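Local coordinates for protein lantibiotic dehydratase (Microbispora corallina, PDB 5EHK) that probably dehydrates serine and threonine residues of the NAI-107 precursor peptide in a tRNA-dependent reaction, as expected of a class I lantibiotic dehydratase, at residues Arg421-Pro424 / Leu425-Leu429. Numbering follows the deposited sequence.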
# COMPACT_ATOMS: atom_id res chain seq x y z
N ARG A 421 11.38 27.76 1.25
CA ARG A 421 11.17 27.95 2.67
C ARG A 421 12.02 26.98 3.44
O ARG A 421 12.16 25.83 3.05
CB ARG A 421 9.69 27.75 3.00
CG ARG A 421 9.41 27.78 4.49
CD ARG A 421 8.02 28.29 4.81
NE ARG A 421 7.78 28.22 6.25
CZ ARG A 421 6.64 27.84 6.80
NH1 ARG A 421 5.61 27.51 6.02
NH2 ARG A 421 6.53 27.80 8.13
N ALA A 422 12.64 27.45 4.52
CA ALA A 422 13.38 26.57 5.39
C ALA A 422 12.62 26.47 6.69
O ALA A 422 12.02 27.44 7.13
CB ALA A 422 14.78 27.09 5.62
N VAL A 423 12.62 25.29 7.30
CA VAL A 423 11.89 25.12 8.53
C VAL A 423 12.91 24.71 9.57
O VAL A 423 13.68 23.79 9.34
CB VAL A 423 10.81 24.04 8.37
CG1 VAL A 423 10.05 23.84 9.67
CG2 VAL A 423 9.85 24.40 7.25
N PRO A 424 12.94 25.38 10.71
CA PRO A 424 13.95 24.97 11.69
C PRO A 424 13.86 23.48 11.92
O PRO A 424 12.76 23.04 12.19
CB PRO A 424 13.54 25.72 12.96
CG PRO A 424 12.81 26.94 12.45
CD PRO A 424 12.07 26.46 11.21
N LEU A 425 14.93 22.72 11.69
CA LEU A 425 14.92 21.29 12.05
C LEU A 425 14.56 21.28 13.51
O LEU A 425 15.22 21.97 14.28
CB LEU A 425 16.34 20.69 11.92
CG LEU A 425 16.36 19.20 12.25
CD1 LEU A 425 17.24 18.49 11.31
CD2 LEU A 425 16.83 18.97 13.66
N LEU A 426 13.57 20.47 13.89
CA LEU A 426 13.02 20.41 15.27
C LEU A 426 11.58 20.85 15.24
O LEU A 426 10.71 20.17 15.79
CB LEU A 426 13.79 21.21 16.33
CG LEU A 426 14.35 20.48 17.55
CD1 LEU A 426 15.13 19.20 17.20
CD2 LEU A 426 15.24 21.41 18.38
N GLU A 427 11.31 21.97 14.59
CA GLU A 427 9.94 22.31 14.30
C GLU A 427 9.40 21.36 13.23
O GLU A 427 8.28 20.84 13.36
CB GLU A 427 9.84 23.74 13.82
CG GLU A 427 8.44 24.12 13.37
CD GLU A 427 8.44 25.47 12.71
OE1 GLU A 427 9.11 26.38 13.26
OE2 GLU A 427 7.80 25.63 11.64
N LEU A 428 10.20 21.11 12.20
CA LEU A 428 9.86 20.13 11.19
C LEU A 428 9.59 18.78 11.83
O LEU A 428 8.64 18.11 11.48
CB LEU A 428 11.00 19.98 10.19
CG LEU A 428 10.68 19.06 9.01
CD1 LEU A 428 9.59 19.68 8.15
CD2 LEU A 428 11.91 18.75 8.20
N LEU A 429 10.40 18.39 12.82
CA LEU A 429 10.27 17.07 13.41
C LEU A 429 9.13 16.95 14.41
O LEU A 429 8.78 15.85 14.85
CB LEU A 429 11.58 16.64 14.08
CG LEU A 429 12.62 15.97 13.17
CD1 LEU A 429 13.81 15.54 13.97
CD2 LEU A 429 12.01 14.78 12.46
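The amides of Leu428 and Glu427 converge on Pro424 O, where the chain leaves a short strand and turns back over Val423 and Pro424. The main bond comes from Leu428 N to Pro424 O, 3.2 Å long and nearly straight at 168°, with the donor almost in line with the C=O bond. Glu427 N also reaches Pro424 O at 3.0 Å, but its hydrogen points well off the acceptor (129°), so this second bond is weak. It closes a four-residue beta turn, Pro424 to Glu427, with Leu425 and Leu426 at the corners, the latter at positive phi.

The Glu427 side chain folds back over the strand end. With CG anti to the backbone N (chi1 175°) and the chain extended beyond it, the carboxylate lies against carbon: Glu427 OE2 sits 3.5 Å from Val423 CG1, and Glu427 OE1 is 3.6 Å from Pro424 CD. Arg421 NH2 stands 4.3 Å from Glu427 OE2, too long for a salt bridge, though the opposite charges may still attract. Val423 CG1 also packs on Leu428 CB at 4.0 Å.

A backbone hydrogen bond between Val423 and Val613 pairs edge strand 423-424 with antiparallel strand 611-615; one between Leu425 and Leu611 continues the pairing just beyond it, and another links Leu428 with Gly436. The Leu428 side chain touches Tyr409, Phe413 and Tyr417 of helix 407-417, while Leu425 and Leu429 both meet Leu651 of helix 647-656.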